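Local coordinates for protein nonribosomal peptide synthase (Streptomyces sp. MJ635-86F5, PDB 5JJP) that adenylates an aliphatic beta-amino acid, presumably with ATP, as a member of the ANL family of adenylate-forming enzymes, at residues Ile112-Glu117 with Gly141-Leu146; Asp365-Glu370 with Asp408-Glu413. All blocks are in the same frame, centred on the assembly; numbering follows the deposited sequence.

In the fold
Both contacts are places where a loop packs against the end of a strand, but they belong to different parts of the chain. Contact 1 lies beyond the strand ends of the sheet holding 111-114, 87-90 and 134-138, its centre about 20 Å from that of the chain. Contact 2 lies further out, its centre about 28 Å from the chain's centre, on the antiparallel sheet built by strands 363-367, 381-386 and 417-427. Their centres are about 42 Å apart and their nearest atoms about 28 Å, with contact 1 complete in sequence before contact 2 begins. One is organised by a charged arginine, the other by aliphatic carbons round a tyrosine.

Contact 1: Ile112-Glu117 with Gly141-Leu146; sequences IPTIPE and GSREGL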
loop_
_atom_site.group_PDB
_atom_site.type_symbol
_atom_site.label_atom_id
_atom_site.label_comp_id
_atom_site.label_asym_id
_atom_site.label_seq_id
_atom_site.Cartn_x
_atom_site.Cartn_y
_atom_site.Cartn_z
ATOM N N ILE A 112 -8.014 -9.186 3.485
ATOM C CA ILE A 112 -8.100 -8.966 2.056
ATOM C C ILE A 112 -8.928 -7.710 1.957
ATOM O O ILE A 112 -10.109 -7.770 2.279
ATOM C CB ILE A 112 -8.950 -10.000 1.288
ATOM C CG1 ILE A 112 -8.758 -11.444 1.736
ATOM C CG2 ILE A 112 -8.761 -9.879 -0.194
ATOM C CD1 ILE A 112 -7.373 -11.922 1.781
ATOM N N PRO A 113 -8.353 -6.599 1.446
ATOM C CA PRO A 113 -9.136 -5.355 1.363
ATOM C C PRO A 113 -10.008 -5.304 0.136
ATOM O O PRO A 113 -9.583 -5.649 -0.951
ATOM C CB PRO A 113 -8.060 -4.271 1.315
ATOM C CG PRO A 113 -6.927 -4.948 0.620
ATOM C CD PRO A 113 -6.946 -6.387 1.046
ATOM N N THR A 114 -11.238 -4.863 0.332
ATOM C CA THR A 114 -12.245 -4.885 -0.716
ATOM C C THR A 114 -13.057 -3.591 -0.608
ATOM O O THR A 114 -13.075 -2.956 0.455
ATOM C CB THR A 114 -13.049 -6.197 -0.496
ATOM O OG1 THR A 114 -12.456 -7.265 -1.263
ATOM C CG2 THR A 114 -14.393 -6.099 -0.872
ATOM N N ILE A 115 -13.736 -3.200 -1.664
ATOM C CA ILE A 115 -14.721 -2.126 -1.557
ATOM C C ILE A 115 -16.098 -2.604 -1.962
ATOM O O ILE A 115 -16.216 -3.658 -2.618
ATOM C CB ILE A 115 -14.319 -0.907 -2.369
ATOM C CG1 ILE A 115 -13.994 -1.303 -3.818
ATOM C CG2 ILE A 115 -13.096 -0.258 -1.720
ATOM C CD1 ILE A 115 -13.891 -0.097 -4.765
ATOM N N PRO A 116 -17.141 -1.872 -1.519
ATOM C CA PRO A 116 -18.517 -2.238 -1.867
ATOM C C PRO A 116 -18.744 -2.479 -3.361
ATOM O O PRO A 116 -19.529 -3.366 -3.728
ATOM C CB PRO A 116 -19.345 -1.032 -1.365
ATOM C CG PRO A 116 -18.543 -0.506 -0.201
ATOM C CD PRO A 116 -17.109 -0.710 -0.593
ATOM N N GLU A 117 -18.025 -1.723 -4.195
ATOM C CA GLU A 117 -18.165 -1.784 -5.647
ATOM C C GLU A 117 -17.408 -2.938 -6.265
ATOM O O GLU A 117 -17.448 -3.125 -7.472
ATOM C CB GLU A 117 -17.676 -0.470 -6.246
ATOM C CG GLU A 117 -18.509 0.763 -5.844
ATOM C CD GLU A 117 -18.155 1.348 -4.482
ATOM O OE1 GLU A 117 -17.080 1.067 -3.950
ATOM O OE2 GLU A 117 -18.987 2.088 -3.920
ATOM N N GLY A 141 -22.331 -0.872 5.401
ATOM C CA GLY A 141 -22.184 -1.869 4.328
ATOM C C GLY A 141 -23.456 -2.646 4.123
ATOM O O GLY A 141 -24.169 -2.907 5.081
ATOM N N SER A 142 -23.758 -3.008 2.890
ATOM C CA SER A 142 -24.918 -3.847 2.658
ATOM C C SER A 142 -24.607 -4.802 1.549
ATOM O O SER A 142 -25.364 -4.961 0.603
ATOM C CB SER A 142 -26.156 -3.005 2.331
ATOM O OG SER A 142 -25.937 -2.289 1.109
ATOM N N ARG A 143 -23.488 -5.484 1.697
ATOM C CA ARG A 143 -23.084 -6.386 0.631
ATOM C C ARG A 143 -24.087 -7.552 0.513
ATOM O O ARG A 143 -24.395 -8.212 1.493
ATOM C CB ARG A 143 -21.653 -6.883 0.901
ATOM C CG ARG A 143 -21.228 -8.096 0.057
ATOM C CD ARG A 143 -21.058 -7.721 -1.419
ATOM N NE ARG A 143 -19.802 -7.035 -1.660
ATOM C CZ ARG A 143 -19.332 -6.744 -2.859
ATOM N NH1 ARG A 143 -20.001 -7.091 -3.962
ATOM N NH2 ARG A 143 -18.176 -6.118 -2.965
ATOM N N GLU A 144 -24.493 -7.846 -0.708
ATOM C CA GLU A 144 -25.291 -9.014 -1.067
ATOM C C GLU A 144 -24.457 -10.074 -1.795
ATOM O O GLU A 144 -23.424 -9.766 -2.400
ATOM C CB GLU A 144 -26.349 -8.668 -2.156
ATOM C CG GLU A 144 -27.565 -7.793 -1.871
ATOM C CD GLU A 144 -28.265 -7.326 -3.182
ATOM O OE1 GLU A 144 -27.679 -7.429 -4.289
ATOM O OE2 GLU A 144 -29.429 -6.839 -3.094
ATOM N N GLY A 145 -24.973 -11.303 -1.802
ATOM C CA GLY A 145 -24.325 -12.451 -2.498
ATOM C C GLY A 145 -23.381 -13.286 -1.625
ATOM O O GLY A 145 -22.640 -14.132 -2.130
ATOM N N LEU A 146 -23.373 -13.033 -0.324
ATOM C CA LEU A 146 -22.436 -13.769 0.527
ATOM C C LEU A 146 -22.850 -15.224 0.824
ATOM O O LEU A 146 -24.042 -15.522 0.979
ATOM C CB LEU A 146 -22.237 -13.090 1.851
ATOM C CG LEU A 146 -21.553 -11.735 1.737
ATOM C CD1 LEU A 146 -21.792 -10.964 3.003
ATOM C CD2 LEU A 146 -20.063 -11.823 1.450
#
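R143 carries this contact almost alone, bringing its guanidinium group to the backbone carbonyls that follow strand 111-114. The polar approaches come first. P116 O lies over one face of the guanidinium, 3.0 Å above its plane and offset toward the rim. It is 3.2 Å from R143 NH2, but the angle is too poor for a hydrogen bond, so the attraction there is better read as carbonyl dipole to positive charge. I115 O comes instead to the edge, near the plane, also 3.2 Å from R143 NH2. Just outside the two segments, R143 NH2 donates to T118 O, NE forms a salt bridge with E90, and T118 OG1 bonds I115 O.

The remaining van der Waals contact is slight. T114 CG2 stands 4.3 Å from R143 NH2, oblique to the guanidinium, while the T114 side chain also touches V88 and E90. The arginine places CG anti to its backbone N (chi1 166°) and then bends at chi2 and chi3, folding its chain back so that the charged group reaches E90; the R143 side chain also packs against V120 and L123 of helix 120-130. P116 suits the turn away from the strand: its ring restricts phi, here -50°, and touches E90 and P92. A leucine in place of R143 is likely to leave the E90 carboxylate without its cationic mate and T118 O without its donor, weakening the link between the two loops.

Strand 87-90 runs between strands 111-114 and 134-138 and is parallel to both; E90 at its end therefore sits where the two outer loops can meet round one arginine. The path from strand 111-114 through helix 120-130 to strand 134-138 is a beta-alpha-beta crossover, and R143 ties together the loops beyond its two strands, in a layered alpha/beta sandwich of the ANL family.

Contact 2: Asp365-Glu370 with Asp408-Glu413; sequences DVYDAE and DPLLPE
The hydroxyl of Y367, a polar atom, ends among aliphatic carbons: Y367 OH lies 3.5 Å from L410 CG, with both methyls of that leucine close by and P409 CG at 3.7 Å from the same oxygen. What joins the two segments is thus van der Waals packing round the far end of one aromatic ring.

P409 makes the closest approach, its CG 3.4 Å from Y367 CE2. P409 CG meets the ring obliquely there, and the two side chains cross at about a right angle. L410 arrives from another direction: its CD2 is at the ring's edge, near the plane, 4.5 Å from Y367 CE2. Y367 reaches both because its CG stands anti to the carbonyl carbon (chi1 -81°), which carries the long flat side chain off the strand toward the loop. A tyrosine spans this distance where a short side chain could not.

The loop is shaped to present the pair. D408 to L411 form a type I beta turn, closed by L411 N to D408 O at 3.0 Å, and P409 suits its second position because its phi of -65° is already what the turn needs. D408 adds an Asx turn: L410 N donates to D408 OD1 over 3.1 Å, meeting the oxygen from well above the carboxylate plane. The same oxygen also takes part in a salt bridge with R386, so two partners anchor the start of the loop.

Y367 is buried on strand 363-367, where its ring stacks with Y384 of the adjacent antiparallel strand 381-386. P409 also rests on Y384 and on V418 of strand 417-427, while L410 touches R386 and P373; the loop leaving strand 405-407 thereby folds over the side chains of this sheet.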
loop_
_atom_site.group_PDB
_atom_site.type_symbol
_atom_site.label_atom_id
_atom_site.label_comp_id
_atom_site.label_asym_id
_atom_site.label_seq_id
_atom_site.Cartn_x
_atom_site.Cartn_y
_atom_site.Cartn_z
ATOM N N ASP A 365 18.349 -5.850 -10.854
ATOM C CA ASP A 365 19.197 -5.915 -12.039
ATOM C C ASP A 365 18.485 -6.738 -13.099
ATOM O O ASP A 365 17.431 -7.322 -12.842
ATOM C CB ASP A 365 20.560 -6.532 -11.702
ATOM C CG ASP A 365 21.665 -6.191 -12.753
ATOM O OD1 ASP A 365 21.435 -5.355 -13.690
ATOM O OD2 ASP A 365 22.757 -6.803 -12.639
ATOM N N VAL A 366 19.072 -6.782 -14.291
ATOM C CA VAL A 366 18.382 -7.276 -15.479
ATOM C C VAL A 366 19.070 -8.587 -15.878
ATOM O O VAL A 366 20.290 -8.691 -15.772
ATOM C CB VAL A 366 18.377 -6.125 -16.493
ATOM C CG1 VAL A 366 18.735 -6.556 -17.875
ATOM C CG2 VAL A 366 17.031 -5.428 -16.466
ATOM N N TYR A 367 18.282 -9.603 -16.244
ATOM C CA TYR A 367 18.791 -10.973 -16.462
ATOM C C TYR A 367 18.381 -11.522 -17.788
ATOM O O TYR A 367 17.275 -11.287 -18.223
ATOM C CB TYR A 367 18.298 -11.928 -15.379
ATOM C CG TYR A 367 19.127 -11.827 -14.101
ATOM C CD1 TYR A 367 18.973 -10.747 -13.234
ATOM C CD2 TYR A 367 20.091 -12.771 -13.794
ATOM C CE1 TYR A 367 19.746 -10.611 -12.100
ATOM C CE2 TYR A 367 20.862 -12.644 -12.666
ATOM C CZ TYR A 367 20.705 -11.548 -11.830
ATOM O OH TYR A 367 21.456 -11.453 -10.679
ATOM N N ASP A 368 19.288 -12.257 -18.447
ATOM C CA ASP A 368 18.936 -12.884 -19.728
ATOM C C ASP A 368 18.032 -14.117 -19.509
ATOM O O ASP A 368 17.783 -14.531 -18.383
ATOM C CB ASP A 368 20.179 -13.227 -20.578
ATOM C CG ASP A 368 20.978 -14.431 -20.046
ATOM O OD1 ASP A 368 20.445 -15.285 -19.309
ATOM O OD2 ASP A 368 22.188 -14.487 -20.344
ATOM N N ALA A 369 17.573 -14.687 -20.611
ATOM C CA ALA A 369 16.635 -15.799 -20.583
ATOM C C ALA A 369 17.212 -17.072 -19.996
ATOM O O ALA A 369 16.482 -17.993 -19.700
ATOM C CB ALA A 369 16.110 -16.057 -21.992
ATOM N N GLU A 370 18.522 -17.108 -19.803
ATOM C CA GLU A 370 19.221 -18.272 -19.245
ATOM C C GLU A 370 19.570 -18.077 -17.751
ATOM O O GLU A 370 20.266 -18.884 -17.139
ATOM C CB GLU A 370 20.505 -18.508 -20.059
ATOM C CG GLU A 370 20.688 -19.940 -20.505
ATOM C CD GLU A 370 21.657 -20.094 -21.670
ATOM O OE1 GLU A 370 21.978 -19.080 -22.341
ATOM O OE2 GLU A 370 22.113 -21.235 -21.909
ATOM N N ASP A 408 18.732 -17.273 -5.595
ATOM C CA ASP A 408 19.610 -16.227 -6.081
ATOM C C ASP A 408 20.480 -16.771 -7.220
ATOM O O ASP A 408 21.297 -17.650 -7.003
ATOM C CB ASP A 408 20.475 -15.773 -4.919
ATOM C CG ASP A 408 21.440 -14.683 -5.276
ATOM O OD1 ASP A 408 21.459 -14.181 -6.407
ATOM O OD2 ASP A 408 22.200 -14.307 -4.371
ATOM N N PRO A 409 20.313 -16.247 -8.438
ATOM C CA PRO A 409 21.080 -16.822 -9.554
ATOM C C PRO A 409 22.601 -16.630 -9.412
ATOM O O PRO A 409 23.361 -17.418 -9.955
ATOM C CB PRO A 409 20.538 -16.090 -10.764
ATOM C CG PRO A 409 19.973 -14.813 -10.212
ATOM C CD PRO A 409 19.418 -15.172 -8.878
ATOM N N LEU A 410 23.030 -15.621 -8.663
ATOM C CA LEU A 410 24.434 -15.406 -8.446
ATOM C C LEU A 410 24.998 -16.260 -7.327
ATOM O O LEU A 410 26.213 -16.407 -7.218
ATOM C CB LEU A 410 24.702 -13.959 -8.090
ATOM C CG LEU A 410 24.169 -12.966 -9.094
ATOM C CD1 LEU A 410 24.521 -11.549 -8.654
ATOM C CD2 LEU A 410 24.707 -13.296 -10.463
ATOM N N LEU A 411 24.131 -16.822 -6.491
ATOM C CA LEU A 411 24.590 -17.576 -5.335
ATOM C C LEU A 411 23.475 -18.452 -4.788
ATOM O O LEU A 411 23.000 -18.249 -3.667
ATOM C CB LEU A 411 25.122 -16.630 -4.264
ATOM C CG LEU A 411 26.094 -17.242 -3.254
ATOM C CD1 LEU A 411 27.344 -17.724 -3.949
ATOM C CD2 LEU A 411 26.451 -16.216 -2.186
ATOM N N PRO A 412 23.048 -19.440 -5.586
ATOM C CA PRO A 412 21.976 -20.337 -5.164
ATOM C C PRO A 412 22.315 -21.142 -3.927
ATOM O O PRO A 412 21.440 -21.581 -3.239
ATOM C CB PRO A 412 21.780 -21.260 -6.364
ATOM C CG PRO A 412 23.023 -21.174 -7.161
ATOM C CD PRO A 412 23.606 -19.815 -6.894
ATOM N N GLU A 413 23.575 -21.254 -3.586
ATOM C CA GLU A 413 23.978 -21.975 -2.395
ATOM C C GLU A 413 23.492 -21.348 -1.072
ATOM O O GLU A 413 23.362 -22.048 -0.093
ATOM C CB GLU A 413 25.507 -22.110 -2.365
ATOM C CG GLU A 413 26.059 -22.949 -3.524
ATOM C CD GLU A 413 26.412 -22.169 -4.788
ATOM O OE1 GLU A 413 26.151 -20.945 -4.875
ATOM O OE2 GLU A 413 26.987 -22.799 -5.696
#